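Local coordinates for glycosyl hydrolase family 2, TIM barrel domain protein (Faecalibacterium prausnitzii A2-165, PDB 6ED2), which probably hydrolyses beta-glucuronides, as a gut bacterial beta-glucuronidase of glycosyl hydrolase family 2, at residues Ala447-Glu450 with Glu451-Pro455; Ala418-Thr421 with Asp422-Asp425; Gly402-Lys406 with Glu407-Ala411; Asp520-Ala523 with Lys524-His527. All coordinates share one frame; numbering follows the deposited sequence.

Overall arrangement
From the N terminus, contact 3 comes first: 402-406 turns tightly into 407-411 and so ends the loop that leads into helix 409-427. Contact 2 lies further along the same helix, their centres about 21 Å apart. Contact 1 follows at the start of helix 449-463, after strand 433-440, and contact 4 in the last turn of helix 508-525. Each is a single continuous run, and the four come in series without nesting or crossing. Contacts 1 and 3 touch, Tyr-452 lying against Phe-404 and Thr-409, so the starts of two successive helices meet. Contact 4 stands apart, its nearest atoms about 10 Å from contact 1. All belong to the TIM barrel domain.

Contact 1: residues Ala447-Glu450 with Glu451-Pro455; sequences AGTE and EYFKP
Thr-449 and Phe-453, one helical turn apart, project alongside one another. The methyl CG2 of Thr-449 sits over one face of the phenyl ring, toward its rim, 3.8 Å from the centroid of Phe-453 and 15° off the ring normal, a CH-pi contact. That methyl is held anti to the backbone N (chi1 of the hydroxyl branch -69°), while OG1 is hydrogen-bonded to Ser-446 O. Phe-453 N donates to Thr-449 O at 2.7 Å. Gly-448, with positive phi (89°), is the N-cap residue; its O accepts from Tyr-452 N at 3.2 Å. Over this glycine folds the side chain of Glu-451, bent at its second torsion, which brings OE1 to 3.2 Å from Gly-448 CA. Glu-450 runs beside it, with OE1 3.9 Å from Glu-451 OE1 and the carboxylate planes nearly perpendicular; two acids beside a helix N terminus would probably be stabilised by its dipole, which may offset their mutual repulsion. Further out, Tyr-452 OH is hydrogen-bonded to His-416 ND1, its side chain packs on Leu-412 and Leu-413 of helix 409-427, and Phe-453 meets Tyr-472 edge-to-face. Helix 449-463 thus starts its beta-alpha-beta crossover between strands 433-440 and 470-474 with Tyr-452 and Phe-453 both resting on Leu-439 of the first strand.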
ATOM      1  N   ALA A 447      26.007   3.266  37.874  1.00 36.33           N
ATOM      2  CA  ALA A 447      26.829   3.949  38.865  1.00 41.09           C
ATOM      3  C   ALA A 447      27.340   5.243  38.256  1.00 38.32           C
ATOM      4  O   ALA A 447      27.664   5.291  37.068  1.00 32.52           O
ATOM      5  CB  ALA A 447      28.007   3.069  39.299  1.00 30.24           C
ATOM      6  N   GLY A 448      27.399   6.298  39.069  1.00 33.69           N
ATOM      7  CA  GLY A 448      27.808   7.603  38.588  1.00 32.99           C
ATOM      8  C   GLY A 448      26.683   8.469  38.061  1.00 33.62           C
ATOM      9  O   GLY A 448      26.944   9.605  37.637  1.00 36.36           O
ATOM     10  N   THR A 449      25.446   7.968  38.070  1.00 30.48           N
ATOM     11  CA  THR A 449      24.307   8.752  37.596  1.00 31.96           C
ATOM     12  C   THR A 449      24.155  10.034  38.400  1.00 36.23           C
ATOM     13  O   THR A 449      23.997  11.126  37.829  1.00 32.87           O
ATOM     14  CB  THR A 449      23.021   7.921  37.686  1.00 27.45           C
ATOM     15  OG1 THR A 449      23.059   6.860  36.730  1.00 28.13           O
ATOM     16  CG2 THR A 449      21.792   8.782  37.478  1.00 23.27           C
ATOM     17  N   GLU A 450      24.186   9.918  39.739  1.00 29.76           N
ATOM     18  CA  GLU A 450      23.953  11.083  40.587  1.00 31.72           C
ATOM     19  C   GLU A 450      25.027  12.142  40.379  1.00 31.46           C
ATOM     20  O   GLU A 450      24.722  13.336  40.315  1.00 32.21           O
ATOM     21  CB  GLU A 450      23.899  10.682  42.059  1.00 30.84           C
ATOM     22  CG  GLU A 450      22.833   9.675  42.395  1.00 38.02           C
ATOM     23  CD  GLU A 450      23.400   8.265  42.568  1.00 46.81           C
ATOM     24  OE1 GLU A 450      24.133   7.761  41.653  1.00 38.00           O
ATOM     25  OE2 GLU A 450      23.109   7.671  43.635  1.00 52.42           O
ATOM     26  N   GLU A 451      26.292  11.727  40.287  1.00 28.13           N
ATOM     27  CA  GLU A 451      27.361  12.692  40.053  1.00 32.11           C
ATOM     28  C   GLU A 451      27.174  13.410  38.718  1.00 37.54           C
ATOM     29  O   GLU A 451      27.587  14.565  38.565  1.00 37.32           O
ATOM     30  CB  GLU A 451      28.718  11.991  40.102  1.00 34.30           C
ATOM     31  CG  GLU A 451      29.120  11.433  41.494  1.00 38.41           C
ATOM     32  CD  GLU A 451      28.457  10.087  41.852  1.00 48.26           C
ATOM     33  OE1 GLU A 451      27.554   9.596  41.113  1.00 40.04           O
ATOM     34  OE2 GLU A 451      28.842   9.512  42.897  1.00 55.30           O
ATOM     35  N   TYR A 452      26.543  12.748  37.748  1.00 33.08           N
ATOM     36  CA  TYR A 452      26.294  13.366  36.453  1.00 33.26           C
ATOM     37  C   TYR A 452      25.058  14.259  36.501  1.00 30.33           C
ATOM     38  O   TYR A 452      25.111  15.414  36.069  1.00 28.72           O
ATOM     39  CB  TYR A 452      26.151  12.279  35.379  1.00 31.32           C
ATOM     40  CG  TYR A 452      26.197  12.818  33.982  1.00 30.34           C
ATOM     41  CD1 TYR A 452      27.408  12.960  33.314  1.00 34.40           C
ATOM     42  CD2 TYR A 452      25.038  13.204  33.328  1.00 30.91           C
ATOM     43  CE1 TYR A 452      27.461  13.470  32.025  1.00 28.97           C
ATOM     44  CE2 TYR A 452      25.081  13.710  32.030  1.00 34.95           C
ATOM     45  CZ  TYR A 452      26.298  13.844  31.393  1.00 29.74           C
ATOM     46  OH  TYR A 452      26.350  14.357  30.127  1.00 26.85           O
ATOM     47  N   PHE A 453      23.951  13.753  37.061  1.00 28.06           N
ATOM     48  CA  PHE A 453      22.681  14.481  37.018  1.00 29.57           C
ATOM     49  C   PHE A 453      22.713  15.736  37.883  1.00 31.38           C
ATOM     50  O   PHE A 453      22.116  16.759  37.515  1.00 31.79           O
ATOM     51  CB  PHE A 453      21.527  13.589  37.491  1.00 25.69           C
ATOM     52  CG  PHE A 453      21.005  12.627  36.450  1.00 27.66           C
ATOM     53  CD1 PHE A 453      19.646  12.356  36.369  1.00 30.05           C
ATOM     54  CD2 PHE A 453      21.863  11.983  35.578  1.00 25.27           C
ATOM     55  CE1 PHE A 453      19.159  11.453  35.434  1.00 30.03           C
ATOM     56  CE2 PHE A 453      21.390  11.077  34.644  1.00 28.72           C
ATOM     57  CZ  PHE A 453      20.043  10.813  34.566  1.00 26.29           C
ATOM     58  N   LYS A 454      23.348  15.659  39.065  1.00 32.17           N
ATOM     59  CA  LYS A 454      23.219  16.741  40.045  1.00 33.04           C
ATOM     60  C   LYS A 454      23.669  18.079  39.475  1.00 27.68           C
ATOM     61  O   LYS A 454      22.873  19.032  39.500  1.00 33.89           O
ATOM     62  CB  LYS A 454      23.986  16.394  41.331  1.00 31.78           C
ATOM     63  CG  LYS A 454      23.911  17.473  42.426  1.00 32.11           C
ATOM     64  CD  LYS A 454      24.595  16.964  43.712  1.00 37.95           C
ATOM     65  CE  LYS A 454      24.589  17.999  44.834  1.00 33.99           C
ATOM     66  NZ  LYS A 454      25.982  18.521  44.959  1.00 46.40           N
ATOM     67  N   PRO A 455      24.876  18.221  38.922  1.00 29.64           N
ATOM     68  CA  PRO A 455      25.241  19.527  38.349  1.00 32.23           C
ATOM     69  C   PRO A 455      24.388  19.924  37.155  1.00 30.07           C
ATOM     70  O   PRO A 455      24.169  21.121  36.951  1.00 28.65           O
ATOM     71  CB  PRO A 455      26.713  19.342  37.960  1.00 27.02           C
ATOM     72  CG  PRO A 455      26.853  17.870  37.736  1.00 35.09           C
ATOM     73  CD  PRO A 455      25.968  17.235  38.761  1.00 28.46           C
TER

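Contact 2: residues Ala418-Thr421 with Asp422-Asp425; sequences AALT and DMID
Leu-420 and Ile-424 extend from helix 409-427 in the same direction, flank to flank, and their CD1 methyls meet at 3.8 Å. Met-423 instead slants across Leu-420: its chain is extended as far as SD and then bends at chi3 (71°), which swings CE round to 3.9 Å from Leu-420 CD1. One leucine methyl therefore touches both neighbours. Leu-420 presents it by placing CG anti to the backbone N (chi1 178°). On another side of the helix Thr-421 and Asp-425 also lie alongside each other, Thr-421 CG2 resting 3.7 Å from Asp-425 OD2, while the threonine OG1 is hydrogen-bonded to Lys-417 O. Regular i to i+4 bonds carry the backbone, among them Asp-425 N to Thr-421 O at 2.9 Å. Leu-420 packs on Leu-456 and Thr-421 on Leu-459 of helix 449-463, and Met-423 and Ile-424 on Trp-436 of strand 433-440, so the apolar side faces the barrel wall and the next helix. The polar side gathers charge: Asp-422 OD1 and Asp-425 OD2 both form salt bridges with Arg-26, and Asp-425 OD1 with Lys-428. Sharing a guanidinium would probably stabilise both acids as carboxylates, and the two bridges join Arg-26, near the N terminus, to this helix.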
ATOM      1  N   ALA A 418      27.263  22.820  27.981  1.00 26.27           N
ATOM      2  CA  ALA A 418      27.266  23.848  26.939  1.00 32.27           C
ATOM      3  C   ALA A 418      25.967  23.836  26.140  1.00 31.88           C
ATOM      4  O   ALA A 418      25.338  24.879  25.933  1.00 28.66           O
ATOM      5  CB  ALA A 418      28.460  23.632  26.010  1.00 27.68           C
ATOM      6  N   ALA A 419      25.555  22.649  25.681  1.00 26.69           N
ATOM      7  CA  ALA A 419      24.289  22.516  24.972  1.00 26.98           C
ATOM      8  C   ALA A 419      23.127  23.015  25.817  1.00 28.04           C
ATOM      9  O   ALA A 419      22.260  23.753  25.326  1.00 24.44           O
ATOM     10  CB  ALA A 419      24.081  21.054  24.565  1.00 26.94           C
ATOM     11  N   LEU A 420      23.098  22.631  27.098  1.00 28.03           N
ATOM     12  CA  LEU A 420      22.027  23.074  27.984  1.00 23.69           C
ATOM     13  C   LEU A 420      22.035  24.586  28.137  1.00 25.76           C
ATOM     14  O   LEU A 420      20.979  25.232  28.148  1.00 25.66           O
ATOM     15  CB  LEU A 420      22.183  22.402  29.357  1.00 26.46           C
ATOM     16  CG  LEU A 420      21.169  22.779  30.433  1.00 30.67           C
ATOM     17  CD1 LEU A 420      19.728  22.596  29.921  1.00 26.58           C
ATOM     18  CD2 LEU A 420      21.404  21.988  31.753  1.00 29.54           C
ATOM     19  N   THR A 421      23.226  25.165  28.289  1.00 25.85           N
ATOM     20  CA  THR A 421      23.331  26.606  28.456  1.00 26.47           C
ATOM     21  C   THR A 421      22.813  27.322  27.220  1.00 28.62           C
ATOM     22  O   THR A 421      22.024  28.270  27.314  1.00 27.00           O
ATOM     23  CB  THR A 421      24.795  26.979  28.741  1.00 28.68           C
ATOM     24  OG1 THR A 421      25.220  26.345  29.959  1.00 33.05           O
ATOM     25  CG2 THR A 421      24.964  28.488  28.862  1.00 20.92           C
ATOM     26  N   ASP A 422      23.250  26.869  26.042  1.00 26.45           N
ATOM     27  CA  ASP A 422      22.833  27.491  24.792  1.00 25.63           C
ATOM     28  C   ASP A 422      21.339  27.299  24.562  1.00 27.02           C
ATOM     29  O   ASP A 422      20.644  28.238  24.155  1.00 28.82           O
ATOM     30  CB  ASP A 422      23.669  26.918  23.644  1.00 27.16           C
ATOM     31  CG  ASP A 422      25.083  27.494  23.630  1.00 26.85           C
ATOM     32  OD1 ASP A 422      25.274  28.514  24.305  1.00 29.23           O
ATOM     33  OD2 ASP A 422      25.999  26.940  22.984  1.00 37.00           O
ATOM     34  N   MET A 423      20.811  26.113  24.864  1.00 25.58           N
ATOM     35  CA  MET A 423      19.385  25.906  24.655  1.00 26.42           C
ATOM     36  C   MET A 423      18.561  26.843  25.530  1.00 28.41           C
ATOM     37  O   MET A 423      17.601  27.473  25.059  1.00 26.89           O
ATOM     38  CB  MET A 423      18.992  24.453  24.924  1.00 23.56           C
ATOM     39  CG  MET A 423      17.467  24.297  24.893  1.00 24.66           C
ATOM     40  SD  MET A 423      16.849  22.636  25.218  1.00 30.23           S
ATOM     41  CE  MET A 423      17.203  22.504  26.985  1.00 25.87           C
ATOM     42  N   ILE A 424      18.916  26.955  26.814  1.00 25.13           N
ATOM     43  CA  ILE A 424      18.108  27.794  27.694  1.00 26.00           C
ATOM     44  C   ILE A 424      18.282  29.271  27.346  1.00 24.79           C
ATOM     45  O   ILE A 424      17.313  30.037  27.345  1.00 24.76           O
ATOM     46  CB  ILE A 424      18.435  27.496  29.168  1.00 29.84           C
ATOM     47  CG1 ILE A 424      17.907  26.099  29.524  1.00 25.66           C
ATOM     48  CG2 ILE A 424      17.841  28.586  30.084  1.00 21.91           C
ATOM     49  CD1 ILE A 424      18.001  25.774  31.002  1.00 28.97           C
ATOM     50  N   ASP A 425      19.509  29.695  27.028  1.00 24.82           N
ATOM     51  CA  ASP A 425      19.701  31.077  26.585  1.00 31.72           C
ATOM     52  C   ASP A 425      18.914  31.384  25.305  1.00 29.18           C
ATOM     53  O   ASP A 425      18.313  32.457  25.183  1.00 30.19           O
ATOM     54  CB  ASP A 425      21.194  31.363  26.390  1.00 27.61           C
ATOM     55  CG  ASP A 425      21.889  31.697  27.711  1.00 38.96           C
ATOM     56  OD1 ASP A 425      21.193  32.172  28.655  1.00 32.48           O
ATOM     57  OD2 ASP A 425      23.117  31.460  27.809  1.00 39.90           O
TER

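Contact 3: residues Gly402-Lys406 with Glu407-Ala411; sequences GFFEK and ETTPA
Thr-409 doubles back on Lys-406, gripping its carbonyl oxygen with two bonds, and this is the tight part of the contact. OG1 donates to Lys-406 O at 2.7 Å, and Thr-409 N reaches the same oxygen at 3.1 Å from well above the carbonyl plane, 62° out of it; both donors come from the same face. OG1 can reach because it stands anti to its own carbonyl carbon, beside the backbone N (chi1 -53°). A water donates to the same hydroxyl oxygen, Thr-409 OG1, at 2.9 Å and to Phe-403 O at 2.8 Å, thereby linking the turn to the 3-10 segment 403-405. Lys-406 to Thr-409 form a type I beta turn, which delivers the chain from the loop after strand 373-377 into helix 409-427 of the TIM barrel domain. Thr-409 CG2 makes a loose approach to the edge of the Phe-404 ring, 4.5 Å from Phe-404 CD1, and both residues pack on Tyr-452 of helix 449-463. Lys-406 is held outside the turn, with CD over one face of the Phe-403 ring and NZ in a salt bridge to Glu-166. The solvent side is looser: Glu-407, at the turn's second position, is exposed, and Thr-408 OG1 merely passes Lys-406 CB at 3.7 Å.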
ATOM      1  N   GLY A 402      28.604   0.668  33.669  1.00 42.34           N
ATOM      2  CA  GLY A 402      27.555   1.615  33.358  1.00 40.43           C
ATOM      3  C   GLY A 402      28.051   2.803  32.554  1.00 43.21           C
ATOM      4  O   GLY A 402      29.226   3.187  32.596  1.00 37.64           O
ATOM      5  N   PHE A 403      27.113   3.409  31.814  1.00 39.15           N
ATOM      6  CA  PHE A 403      27.489   4.486  30.904  1.00 39.01           C
ATOM      7  C   PHE A 403      28.163   5.635  31.644  1.00 34.49           C
ATOM      8  O   PHE A 403      29.102   6.246  31.120  1.00 37.44           O
ATOM      9  CB  PHE A 403      26.279   4.999  30.117  1.00 34.71           C
ATOM     10  CG  PHE A 403      26.669   5.875  28.979  1.00 34.09           C
ATOM     11  CD1 PHE A 403      26.774   7.250  29.149  1.00 34.88           C
ATOM     12  CD2 PHE A 403      27.000   5.326  27.752  1.00 33.47           C
ATOM     13  CE1 PHE A 403      27.183   8.060  28.101  1.00 33.17           C
ATOM     14  CE2 PHE A 403      27.405   6.131  26.695  1.00 37.77           C
ATOM     15  CZ  PHE A 403      27.501   7.502  26.871  1.00 32.97           C
ATOM     16  N   PHE A 404      27.721   5.930  32.866  1.00 33.68           N
ATOM     17  CA  PHE A 404      28.248   7.068  33.604  1.00 35.22           C
ATOM     18  C   PHE A 404      29.481   6.725  34.445  1.00 37.02           C
ATOM     19  O   PHE A 404      29.928   7.562  35.236  1.00 34.12           O
ATOM     20  CB  PHE A 404      27.141   7.682  34.462  1.00 31.20           C
ATOM     21  CG  PHE A 404      26.044   8.312  33.641  1.00 31.90           C
ATOM     22  CD1 PHE A 404      26.317   9.401  32.817  1.00 29.29           C
ATOM     23  CD2 PHE A 404      24.760   7.786  33.646  1.00 29.24           C
ATOM     24  CE1 PHE A 404      25.328   9.975  32.024  1.00 29.99           C
ATOM     25  CE2 PHE A 404      23.752   8.356  32.861  1.00 36.87           C
ATOM     26  CZ  PHE A 404      24.037   9.454  32.039  1.00 31.84           C
ATOM     27  N   GLU A 405      30.061   5.540  34.267  1.00 37.60           N
ATOM     28  CA  GLU A 405      31.371   5.237  34.827  1.00 40.37           C
ATOM     29  C   GLU A 405      32.493   5.427  33.824  1.00 43.26           C
ATOM     30  O   GLU A 405      33.659   5.251  34.190  1.00 44.10           O
ATOM     31  CB  GLU A 405      31.443   3.786  35.332  1.00 40.66           C
ATOM     32  CG  GLU A 405      30.286   3.332  36.189  1.00 45.33           C
ATOM     33  CD  GLU A 405      30.479   1.902  36.678  1.00 50.13           C
ATOM     34  OE1 GLU A 405      30.023   0.947  36.003  1.00 48.22           O
ATOM     35  OE2 GLU A 405      31.111   1.742  37.741  1.00 57.29           O
ATOM     36  N   LYS A 406      32.177   5.726  32.567  1.00 39.44           N
ATOM     37  CA  LYS A 406      33.219   5.793  31.557  1.00 39.26           C
ATOM     38  C   LYS A 406      34.213   6.894  31.903  1.00 33.77           C
ATOM     39  O   LYS A 406      33.856   7.927  32.473  1.00 33.92           O
ATOM     40  CB  LYS A 406      32.613   6.036  30.163  1.00 34.76           C
ATOM     41  CG  LYS A 406      31.846   4.843  29.584  1.00 37.25           C
ATOM     42  CD  LYS A 406      31.174   5.207  28.253  1.00 39.14           C
ATOM     43  CE  LYS A 406      30.548   3.996  27.594  1.00 33.62           C
ATOM     44  NZ  LYS A 406      31.518   3.299  26.703  1.00 38.41           N
ATOM     45  N   GLU A 407      35.480   6.646  31.569  1.00 33.40           N
ATOM     46  CA  GLU A 407      36.515   7.662  31.714  1.00 36.13           C
ATOM     47  C   GLU A 407      36.158   8.952  30.985  1.00 38.72           C
ATOM     48  O   GLU A 407      36.600  10.028  31.385  1.00 39.80           O
ATOM     49  CB  GLU A 407      37.849   7.118  31.184  1.00 37.63           C
ATOM     50  CG  GLU A 407      37.796   6.739  29.686  1.00 58.62           C
ATOM     51  CD  GLU A 407      39.074   6.082  29.134  1.00 78.87           C
ATOM     52  OE1 GLU A 407      40.062   5.898  29.889  1.00 81.52           O
ATOM     53  OE2 GLU A 407      39.078   5.750  27.921  1.00 80.08           O
ATOM     54  N   THR A 408      35.375   8.870  29.910  1.00 37.51           N
ATOM     55  CA  THR A 408      35.099  10.031  29.073  1.00 30.70           C
ATOM     56  C   THR A 408      33.962  10.890  29.608  1.00 33.74           C
ATOM     57  O   THR A 408      33.692  11.951  29.038  1.00 37.35           O
ATOM     58  CB  THR A 408      34.779   9.564  27.654  1.00 31.82           C
ATOM     59  OG1 THR A 408      33.805   8.514  27.707  1.00 35.27           O
ATOM     60  CG2 THR A 408      36.033   9.041  26.970  1.00 29.51           C
ATOM     61  N   THR A 409      33.303  10.457  30.682  1.00 33.04           N
ATOM     62  CA  THR A 409      32.176  11.191  31.253  1.00 34.22           C
ATOM     63  C   THR A 409      32.449  12.670  31.530  1.00 36.80           C
ATOM     64  O   THR A 409      31.545  13.486  31.275  1.00 33.29           O
ATOM     65  CB  THR A 409      31.719  10.472  32.538  1.00 35.27           C
ATOM     66  OG1 THR A 409      31.477   9.084  32.256  1.00 32.61           O
ATOM     67  CG2 THR A 409      30.451  11.116  33.137  1.00 27.66           C
ATOM     68  N   PRO A 410      33.612  13.090  32.065  1.00 36.88           N
ATOM     69  CA  PRO A 410      33.801  14.536  32.289  1.00 36.04           C
ATOM     70  C   PRO A 410      33.730  15.344  31.008  1.00 34.48           C
ATOM     71  O   PRO A 410      33.188  16.455  31.017  1.00 29.14           O
ATOM     72  CB  PRO A 410      35.194  14.624  32.943  1.00 29.72           C
ATOM     73  CG  PRO A 410      35.409  13.278  33.572  1.00 31.60           C
ATOM     74  CD  PRO A 410      34.746  12.308  32.604  1.00 35.62           C
ATOM     75  N   ALA A 411      34.277  14.810  29.909  1.00 27.51           N
ATOM     76  CA  ALA A 411      34.198  15.496  28.624  1.00 32.70           C
ATOM     77  C   ALA A 411      32.758  15.551  28.123  1.00 34.10           C
ATOM     78  O   ALA A 411      32.297  16.598  27.657  1.00 35.23           O
ATOM     79  CB  ALA A 411      35.098  14.798  27.598  1.00 26.38           C
TER
HETATM   80  O   HOH W   1      29.794   8.708  29.870  1.00 35.81           O

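Contact 4: residues Asp520-Ala523 with Lys524-His527; sequences DGWA and KVLH
Val-525 and Trp-522 make the main apolar contact here: CG2 of the valine approaches the benzo part of the indole obliquely, 3.5 Å from Trp-522 CE3. With chi1 at -52°, that methyl lies between the backbone N and the carbonyl carbon of Val-525, which turns it to Trp-522. Leu-526 packs its CG against the backbone instead, 3.1 Å from Trp-522 O. Among the backbone bonds, the i to i+4 pattern gives way to shorter-range pairs as the helix winds down. Lys-524 N hydrogen-bonds Gly-521 O at 2.9 Å and Val-525 N hydrogen-bonds Trp-522 O at 3.2 Å, each donor standing more than 60° out of the carbonyl plane, whereas the i to i+4 bonds from Lys-524, Val-525 and Leu-526 are weak. Water takes over beyond: one molecule donates to Ala-523 O at 2.7 Å and accepts from His-527 N at 2.9 Å, bridging the last turn to His-527, the first residue to leave helical angles, with positive phi. Of the polar side chains, Asp-520 OD1 is hydrogen-bonded to Tyr-571 OH, and Trp-522 NE1 to Glu-518 OE2. The last turn of helix 508-525 lies within a beta-alpha-beta unit, Trp-522 and Leu-526 both resting on Val-492 of strand 492-495 and on Leu-531 of strand 531-535.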
ATOM      1  N   ASP A 520       2.231   1.245  40.128  1.00 36.24           N
ATOM      2  CA  ASP A 520       2.110   1.237  41.586  1.00 37.08           C
ATOM      3  C   ASP A 520       3.439   1.585  42.243  1.00 32.69           C
ATOM      4  O   ASP A 520       3.454   2.250  43.281  1.00 36.40           O
ATOM      5  CB  ASP A 520       1.608  -0.120  42.091  1.00 38.73           C
ATOM      6  CG  ASP A 520       0.201  -0.470  41.574  1.00 52.43           C
ATOM      7  OD1 ASP A 520      -0.609   0.450  41.283  1.00 52.53           O
ATOM      8  OD2 ASP A 520      -0.098  -1.686  41.462  1.00 54.48           O
ATOM      9  N   GLY A 521       4.557   1.153  41.646  1.00 32.63           N
ATOM     10  CA  GLY A 521       5.865   1.583  42.120  1.00 30.63           C
ATOM     11  C   GLY A 521       6.083   3.081  41.973  1.00 36.84           C
ATOM     12  O   GLY A 521       6.526   3.746  42.914  1.00 35.17           O
ATOM     13  N   TRP A 522       5.769   3.637  40.787  1.00 33.60           N
ATOM     14  CA  TRP A 522       5.923   5.080  40.587  1.00 36.15           C
ATOM     15  C   TRP A 522       5.056   5.871  41.559  1.00 30.18           C
ATOM     16  O   TRP A 522       5.459   6.940  42.035  1.00 29.72           O
ATOM     17  CB  TRP A 522       5.606   5.475  39.132  1.00 26.09           C
ATOM     18  CG  TRP A 522       6.700   5.072  38.253  1.00 28.05           C
ATOM     19  CD1 TRP A 522       6.697   4.044  37.354  1.00 31.60           C
ATOM     20  CD2 TRP A 522       8.020   5.630  38.226  1.00 28.33           C
ATOM     21  NE1 TRP A 522       7.936   3.930  36.766  1.00 30.53           N
ATOM     22  CE2 TRP A 522       8.763   4.900  37.277  1.00 26.64           C
ATOM     23  CE3 TRP A 522       8.640   6.682  38.908  1.00 27.25           C
ATOM     24  CZ2 TRP A 522      10.100   5.178  36.999  1.00 29.02           C
ATOM     25  CZ3 TRP A 522       9.972   6.968  38.622  1.00 27.82           C
ATOM     26  CH2 TRP A 522      10.685   6.218  37.677  1.00 26.99           C
ATOM     27  N   ALA A 523       3.866   5.362  41.870  1.00 31.77           N
ATOM     28  CA  ALA A 523       3.021   6.044  42.849  1.00 32.42           C
ATOM     29  C   ALA A 523       3.727   6.190  44.187  1.00 33.14           C
ATOM     30  O   ALA A 523       3.479   7.156  44.916  1.00 30.31           O
ATOM     31  CB  ALA A 523       1.710   5.287  43.043  1.00 31.28           C
ATOM     32  N   LYS A 524       4.614   5.246  44.514  1.00 31.82           N
ATOM     33  CA  LYS A 524       5.280   5.259  45.810  1.00 38.59           C
ATOM     34  C   LYS A 524       6.468   6.207  45.842  1.00 40.62           C
ATOM     35  O   LYS A 524       6.793   6.726  46.915  1.00 38.33           O
ATOM     36  CB  LYS A 524       5.734   3.848  46.186  1.00 35.84           C
ATOM     37  CG  LYS A 524       4.602   2.987  46.716  1.00 36.45           C
ATOM     38  CD  LYS A 524       4.914   1.498  46.548  1.00 45.92           C
ATOM     39  CE  LYS A 524       3.691   0.635  46.875  1.00 57.13           C
ATOM     40  NZ  LYS A 524       3.614  -0.620  46.056  1.00 66.61           N
ATOM     41  N   VAL A 525       7.119   6.464  44.697  1.00 32.35           N
ATOM     42  CA  VAL A 525       8.332   7.277  44.703  1.00 30.94           C
ATOM     43  C   VAL A 525       8.102   8.723  44.266  1.00 33.10           C
ATOM     44  O   VAL A 525       9.029   9.541  44.390  1.00 29.79           O
ATOM     45  CB  VAL A 525       9.445   6.638  43.843  1.00 33.93           C
ATOM     46  CG1 VAL A 525       9.667   5.184  44.250  1.00 33.41           C
ATOM     47  CG2 VAL A 525       9.128   6.753  42.349  1.00 30.13           C
ATOM     48  N   LEU A 526       6.897   9.078  43.801  1.00 33.67           N
ATOM     49  CA  LEU A 526       6.673  10.389  43.186  1.00 33.19           C
ATOM     50  C   LEU A 526       6.543  11.505  44.219  1.00 33.13           C
ATOM     51  O   LEU A 526       6.991  12.636  43.976  1.00 32.94           O
ATOM     52  CB  LEU A 526       5.415  10.356  42.312  1.00 27.76           C
ATOM     53  CG  LEU A 526       5.581   9.826  40.884  1.00 32.13           C
ATOM     54  CD1 LEU A 526       4.241   9.475  40.305  1.00 27.32           C
ATOM     55  CD2 LEU A 526       6.284  10.838  39.979  1.00 30.24           C
ATOM     56  N   HIS A 527       5.899  11.224  45.348  1.00 32.33           N
ATOM     57  CA  HIS A 527       5.744  12.182  46.450  1.00 33.10           C
ATOM     58  C   HIS A 527       5.162  13.509  45.958  1.00 31.26           C
ATOM     59  O   HIS A 527       5.742  14.584  46.133  1.00 38.74           O
ATOM     60  CB  HIS A 527       7.074  12.392  47.187  1.00 27.18           C
ATOM     61  CG  HIS A 527       7.762  11.111  47.556  1.00 32.22           C
ATOM     62  ND1 HIS A 527       7.132  10.106  48.261  1.00 36.50           N
ATOM     63  CD2 HIS A 527       9.018  10.666  47.309  1.00 29.80           C
ATOM     64  CE1 HIS A 527       7.970   9.098  48.430  1.00 34.72           C
ATOM     65  NE2 HIS A 527       9.117   9.405  47.849  1.00 31.91           N
TER
HETATM   66  O   HOH W   2       4.756   8.905  46.593  1.00 34.30           O